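Local coordinates for protein naphthalene dioxygenase large subunit (Rhodococcus sp., PDB 2B1X) that is the large subunit of a Rieske-type non-haem iron oxygenase, carrying a [2Fe-2S] cluster in one domain and an iron ion in the other, at residues F48-S53 with F71-D76; A149-L154 with F175-V180. One frame throughout, in Å; residues are numbered along the deposited sequence.

Interaction 1 of 2, residues F48-S53 with F71-D76; sequences FLAHES and FIVCRD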
loop_
_atom_site.group_PDB
_atom_site.type_symbol
_atom_site.label_atom_id
_atom_site.label_comp_id
_atom_site.label_asym_id
_atom_site.label_seq_id
_atom_site.Cartn_x
_atom_site.Cartn_y
_atom_site.Cartn_z
ATOM N N PHE A 48 28.927 -1.055 1.622
ATOM C CA PHE A 48 29.266 -2.156 0.740
ATOM C C PHE A 48 28.287 -2.188 -0.459
ATOM O O PHE A 48 27.056 -2.054 -0.291
ATOM C CB PHE A 48 29.219 -3.490 1.504
ATOM C CG PHE A 48 29.404 -4.694 0.614
ATOM C CD1 PHE A 48 30.665 -5.074 0.179
ATOM C CD2 PHE A 48 28.300 -5.426 0.193
ATOM C CE1 PHE A 48 30.832 -6.183 -0.677
ATOM C CE2 PHE A 48 28.434 -6.504 -0.659
ATOM C CZ PHE A 48 29.713 -6.914 -1.087
ATOM N N LEU A 49 28.847 -2.380 -1.654
ATOM C CA LEU A 49 28.066 -2.403 -2.895
ATOM C C LEU A 49 28.051 -3.775 -3.581
ATOM O O LEU A 49 27.001 -4.272 -3.995
ATOM C CB LEU A 49 28.673 -1.421 -3.885
ATOM C CG LEU A 49 28.735 0.039 -3.389
ATOM C CD1 LEU A 49 29.503 0.920 -4.342
ATOM C CD2 LEU A 49 27.336 0.556 -3.205
ATOM N N ALA A 50 29.230 -4.355 -3.754
ATOM C CA ALA A 50 29.340 -5.569 -4.553
ATOM C C ALA A 50 30.627 -6.275 -4.255
ATOM O O ALA A 50 31.565 -5.667 -3.708
ATOM C CB ALA A 50 29.252 -5.222 -6.058
ATOM N N HIS A 51 30.683 -7.562 -4.601
ATOM C CA HIS A 51 31.959 -8.279 -4.589
ATOM C C HIS A 51 32.521 -8.268 -6.005
ATOM O O HIS A 51 31.764 -8.371 -6.981
ATOM C CB HIS A 51 31.788 -9.719 -4.072
ATOM C CG HIS A 51 33.076 -10.391 -3.676
ATOM N ND1 HIS A 51 33.857 -11.093 -4.575
ATOM C CD2 HIS A 51 33.702 -10.495 -2.476
ATOM C CE1 HIS A 51 34.915 -11.582 -3.952
ATOM N NE2 HIS A 51 34.841 -11.240 -2.677
ATOM N N GLU A 52 33.846 -8.125 -6.121
ATOM C CA GLU A 52 34.511 -8.126 -7.418
ATOM C C GLU A 52 34.236 -9.372 -8.260
ATOM O O GLU A 52 34.219 -9.308 -9.499
ATOM C CB GLU A 52 36.013 -7.960 -7.228
ATOM C CG GLU A 52 36.416 -6.522 -6.973
ATOM C CD GLU A 52 37.923 -6.325 -7.011
ATOM O OE1 GLU A 52 38.468 -5.748 -6.037
ATOM O OE2 GLU A 52 38.566 -6.758 -8.001
ATOM N N SER A 53 34.053 -10.518 -7.600
ATOM C CA SER A 53 33.731 -11.767 -8.317
ATOM C C SER A 53 32.337 -11.790 -8.968
ATOM O O SER A 53 32.041 -12.730 -9.713
ATOM C CB SER A 53 33.883 -13.002 -7.414
ATOM O OG SER A 53 32.853 -13.004 -6.442
ATOM N N PHE A 71 23.339 2.974 -8.225
ATOM C CA PHE A 71 24.634 3.034 -8.887
ATOM C C PHE A 71 24.873 1.827 -9.749
ATOM O O PHE A 71 24.568 0.705 -9.340
ATOM C CB PHE A 71 25.778 3.168 -7.861
ATOM C CG PHE A 71 25.788 4.479 -7.161
ATOM C CD1 PHE A 71 25.045 4.663 -5.984
ATOM C CD2 PHE A 71 26.496 5.562 -7.704
ATOM C CE1 PHE A 71 25.025 5.919 -5.337
ATOM C CE2 PHE A 71 26.485 6.822 -7.068
ATOM C CZ PHE A 71 25.731 7.001 -5.894
ATOM N N ILE A 72 25.400 2.047 -10.955
ATOM C CA ILE A 72 25.954 0.938 -11.743
ATOM C C ILE A 72 27.377 0.658 -11.248
ATOM O O ILE A 72 28.228 1.564 -11.211
ATOM C CB ILE A 72 26.001 1.317 -13.261
ATOM C CG1 ILE A 72 24.597 1.551 -13.813
ATOM C CG2 ILE A 72 26.681 0.254 -14.065
ATOM C CD1 ILE A 72 24.632 2.404 -15.098
ATOM N N VAL A 73 27.635 -0.594 -10.870
ATOM C CA VAL A 73 28.961 -0.967 -10.437
ATOM C C VAL A 73 29.461 -1.928 -11.495
ATOM O O VAL A 73 28.874 -2.974 -11.677
ATOM C CB VAL A 73 28.941 -1.605 -9.005
ATOM C CG1 VAL A 73 30.365 -2.073 -8.584
ATOM C CG2 VAL A 73 28.384 -0.601 -8.010
ATOM N N CYS A 74 30.503 -1.553 -12.224
ATOM C CA CYS A 74 30.896 -2.334 -13.395
ATOM C C CYS A 74 32.398 -2.456 -13.569
ATOM O O CYS A 74 33.167 -1.717 -12.959
ATOM C CB CYS A 74 30.249 -1.774 -14.664
ATOM S SG CYS A 74 30.766 -0.100 -15.132
ATOM N N ARG A 75 32.810 -3.443 -14.351
ATOM C CA ARG A 75 34.190 -3.544 -14.802
ATOM C C ARG A 75 34.167 -3.006 -16.221
ATOM O O ARG A 75 33.461 -3.542 -17.090
ATOM C CB ARG A 75 34.684 -4.998 -14.781
ATOM C CG ARG A 75 36.222 -5.147 -15.008
ATOM C CD ARG A 75 36.741 -6.563 -14.840
ATOM N NE ARG A 75 36.407 -7.162 -13.545
ATOM C CZ ARG A 75 37.161 -7.106 -12.443
ATOM N NH1 ARG A 75 38.312 -6.459 -12.431
ATOM N NH2 ARG A 75 36.751 -7.701 -11.344
ATOM N N ASP A 76 34.909 -1.934 -16.469
ATOM C CA ASP A 76 34.762 -1.262 -17.773
ATOM C C ASP A 76 35.615 -1.923 -18.855
ATOM O O ASP A 76 36.316 -2.924 -18.584
ATOM C CB ASP A 76 34.957 0.269 -17.682
ATOM C CG ASP A 76 36.402 0.695 -17.438
ATOM O OD1 ASP A 76 37.369 -0.111 -17.593
ATOM O OD2 ASP A 76 36.651 1.855 -17.065
#

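Interaction 2 of 2, residues A149-L154 with F175-V180; sequences ASYKGL and FYLDIV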
loop_
_atom_site.group_PDB
_atom_site.type_symbol
_atom_site.label_atom_id
_atom_site.label_comp_id
_atom_site.label_asym_id
_atom_site.label_seq_id
_atom_site.Cartn_x
_atom_site.Cartn_y
_atom_site.Cartn_z
ATOM N N ALA A 149 36.217 2.376 -3.523
ATOM C CA ALA A 149 37.419 1.607 -3.178
ATOM C C ALA A 149 37.082 0.157 -2.906
ATOM O O ALA A 149 35.926 -0.202 -2.721
ATOM C CB ALA A 149 38.161 2.213 -1.943
ATOM N N SER A 150 38.128 -0.657 -2.860
ATOM C CA SER A 150 38.046 -2.081 -2.645
ATOM C C SER A 150 38.948 -2.501 -1.473
ATOM O O SER A 150 40.058 -1.973 -1.312
ATOM C CB SER A 150 38.560 -2.777 -3.905
ATOM O OG SER A 150 37.620 -3.735 -4.340
ATOM N N TYR A 151 38.474 -3.426 -0.654
ATOM C CA TYR A 151 39.364 -4.141 0.237
ATOM C C TYR A 151 39.157 -5.632 0.062
ATOM O O TYR A 151 38.076 -6.158 0.307
ATOM C CB TYR A 151 39.213 -3.721 1.703
ATOM C CG TYR A 151 40.255 -4.400 2.578
ATOM C CD1 TYR A 151 39.915 -5.493 3.385
ATOM C CD2 TYR A 151 41.579 -3.968 2.567
ATOM C CE1 TYR A 151 40.883 -6.125 4.167
ATOM C CE2 TYR A 151 42.542 -4.584 3.347
ATOM C CZ TYR A 151 42.187 -5.649 4.154
ATOM O OH TYR A 151 43.149 -6.257 4.914
ATOM N N LYS A 152 40.201 -6.307 -0.402
ATOM C CA LYS A 152 40.171 -7.756 -0.624
ATOM C C LYS A 152 38.921 -8.280 -1.342
ATOM O O LYS A 152 38.294 -9.244 -0.864
ATOM C CB LYS A 152 40.381 -8.520 0.698
ATOM C CG LYS A 152 41.636 -8.118 1.485
ATOM C CD LYS A 152 42.836 -8.917 1.097
ATOM C CE LYS A 152 44.135 -8.211 1.485
ATOM N NZ LYS A 152 44.679 -8.674 2.764
ATOM N N GLY A 153 38.569 -7.669 -2.474
ATOM C CA GLY A 153 37.396 -8.069 -3.260
ATOM C C GLY A 153 36.064 -7.367 -2.955
ATOM O O GLY A 153 35.148 -7.393 -3.771
ATOM N N LEU A 154 35.984 -6.724 -1.798
ATOM C CA LEU A 154 34.804 -6.003 -1.348
ATOM C C LEU A 154 34.806 -4.548 -1.853
ATOM O O LEU A 154 35.649 -3.724 -1.445
ATOM C CB LEU A 154 34.753 -6.029 0.191
ATOM C CG LEU A 154 34.039 -7.146 0.975
ATOM C CD1 LEU A 154 34.334 -8.514 0.469
ATOM C CD2 LEU A 154 34.369 -7.055 2.480
ATOM N N PHE A 175 42.570 -6.683 10.017
ATOM C CA PHE A 175 43.185 -7.893 10.590
ATOM C C PHE A 175 42.226 -9.096 10.615
ATOM O O PHE A 175 42.615 -10.219 10.311
ATOM C CB PHE A 175 43.674 -7.581 12.010
ATOM C CG PHE A 175 44.296 -8.758 12.736
ATOM C CD1 PHE A 175 43.504 -9.665 13.434
ATOM C CD2 PHE A 175 45.675 -8.929 12.759
ATOM C CE1 PHE A 175 44.085 -10.735 14.105
ATOM C CE2 PHE A 175 46.257 -9.985 13.436
ATOM C CZ PHE A 175 45.463 -10.897 14.106
ATOM N N TYR A 176 40.969 -8.830 10.941
ATOM C CA TYR A 176 39.935 -9.856 11.076
ATOM C C TYR A 176 39.254 -10.142 9.750
ATOM O O TYR A 176 38.944 -11.284 9.462
ATOM C CB TYR A 176 38.910 -9.427 12.139
ATOM C CG TYR A 176 39.571 -9.235 13.478
ATOM C CD1 TYR A 176 39.891 -7.956 13.951
ATOM C CD2 TYR A 176 39.929 -10.339 14.263
ATOM C CE1 TYR A 176 40.543 -7.777 15.192
ATOM C CE2 TYR A 176 40.569 -10.173 15.483
ATOM C CZ TYR A 176 40.872 -8.896 15.958
ATOM O OH TYR A 176 41.547 -8.749 17.182
ATOM N N LEU A 177 39.008 -9.115 8.954
ATOM C CA LEU A 177 38.463 -9.325 7.605
ATOM C C LEU A 177 39.355 -10.273 6.792
ATOM O O LEU A 177 38.863 -11.139 6.069
ATOM C CB LEU A 177 38.307 -8.006 6.868
ATOM C CG LEU A 177 37.213 -7.048 7.399
ATOM C CD1 LEU A 177 37.288 -5.738 6.590
ATOM C CD2 LEU A 177 35.788 -7.643 7.338
ATOM N N ASP A 178 40.664 -10.123 6.926
ATOM C CA ASP A 178 41.609 -11.027 6.240
ATOM C C ASP A 178 41.322 -12.500 6.527
ATOM O O ASP A 178 41.416 -13.355 5.648
ATOM C CB ASP A 178 43.050 -10.758 6.694
ATOM C CG ASP A 178 43.590 -9.437 6.194
ATOM O OD1 ASP A 178 42.917 -8.774 5.348
ATOM O OD2 ASP A 178 44.692 -8.993 6.621
ATOM N N ILE A 179 41.013 -12.788 7.786
ATOM C CA ILE A 179 40.758 -14.147 8.243
ATOM C C ILE A 179 39.577 -14.785 7.502
ATOM O O ILE A 179 39.551 -15.983 7.295
ATOM C CB ILE A 179 40.535 -14.136 9.758
ATOM C CG1 ILE A 179 41.875 -13.944 10.491
ATOM C CG2 ILE A 179 39.860 -15.449 10.245
ATOM C CD1 ILE A 179 41.745 -13.738 11.999
ATOM N N VAL A 180 38.622 -13.958 7.099
ATOM C CA VAL A 180 37.439 -14.403 6.375
ATOM C C VAL A 180 37.623 -14.261 4.850
ATOM O O VAL A 180 37.180 -15.111 4.097
ATOM C CB VAL A 180 36.192 -13.625 6.900
ATOM C CG1 VAL A 180 35.142 -13.420 5.851
ATOM C CG2 VAL A 180 35.613 -14.320 8.151
#

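Interaction 1 of 2, residues F48-S53 with F71-D76
Leu-49 and Ala-50 both turn their side chains toward Val-73, joining two beta-sheets of the Rieske domain face to face: strand 47-51 is an outer strand of a three-stranded antiparallel sheet, and strand 69-75 an inner strand of a four-stranded one. The touching parts run 16° from parallel, but no hydrogen bond links them, and side chains fill the gap between the backbones.

The apolar part centres on the branched side chain of Val-73. It places CG1 anti to its backbone N (chi1 177°), which spreads its two methyls over neighbouring residues of the other strand: CG2 meets Leu-49 CD1 at 4.1 Å, and CG1 meets Ala-50 CB at 4.2 Å. Two successive residues can both face Val-73 because Leu-49 and Ala-50 form a classic beta bulge opposite Ile-155, whose side chain also packs on Val-73. Val-62 and Arg-64 of strand 60-66 touch Ala-50 as well.

The polar part lies where the strands end. Arg-75 is bent at chi3, and its NH2 comes 3.9 Å from Glu-52 OE2, a long salt bridge with carboxylate and guanidinium planes 48° apart. Each group has a firmer partner: Glu-52 OE1 hydrogen-bonds to Ser-150 OG, and Arg-75 NE to the carbonyl of Ile-55. At this length the ion pair probably adds little more than electrostatic attraction between groups that other bonds already hold.

Within segment 48-53, the chain turns from strand into a 3-10 segment around the ring of His-51. Its ND1 accepts a hydrogen bond from Ser-53 N at 3.1 Å, with the donor tilted from the ring plane, and also pairs with Ser-53 OG at 2.9 Å. Across the contact, the backbone O of Glu-52 lies in the plane of the Arg-75 guanidinium, at its edge, 3.5 Å from NH2.

Interaction 2 of 2, residues A149-L154 with F175-V180
Tyr-151 and Lys-152 converge on Asp-178, so that a beta-hairpin is fastened to the side of helix 174-181. The hairpin joins strands 147-151 and 154-158 through a type I' turn from Tyr-151 to Leu-154, closed by backbone bonds in both directions between those two residues.

The tight side belongs to the Tyr-151 ring, which extends toward the helix with CG anti to the backbone N (chi1 -175°). Its CD1 rests 4.2 Å from Leu-177 CD1, while Leu-166 and Leu-170 of helix 166-170 add further packing. At the far end of the ring, the buried phenol OH donates a short 2.6 Å bond to Asp-178 OD1, on the syn side of the carboxylate, slightly tilted from its plane. Ring and carboxylate are almost coplanar, 18° apart, and Gln-284 NE2 holds the other oxygen, OD2, which should limit rotation of the group.

The looser side is that of Lys-152, an exposed residue at the turn. Its CG lies over one face of the Tyr-151 ring, near the rim, and bends at chi2 and chi4 carry the amine round to the acid; a weak, long ion pair also links NZ to Asp-182. The positive charge probably favours the ionised form of Asp-178. Lys-152 NZ meets Asp-178 OD1 at 3.1 Å from above the carboxylate, 60° out of its plane.

Interactions 1 and 2 follow in series along the chain, the first closing before the second opens, with centres 15 Å apart. Both use the antiparallel sheet ordered 47-51, 154-158, 147-151. Interaction 1 joins it to the four-stranded sheet of the Rieske domain, and interaction 2 joins the hairpin to helix 174-181, part of the catalytic portion of the chain. The three-stranded sheet, packed on the four-stranded sheet at one contact and on the helix at the other, is consistent with a link between the Rieske and catalytic parts. The contacts also meet directly: Glu-52 N lies 2.8 Å from Gly-153 O, a probable backbone hydrogen bond, and His-51 packs against Leu-154.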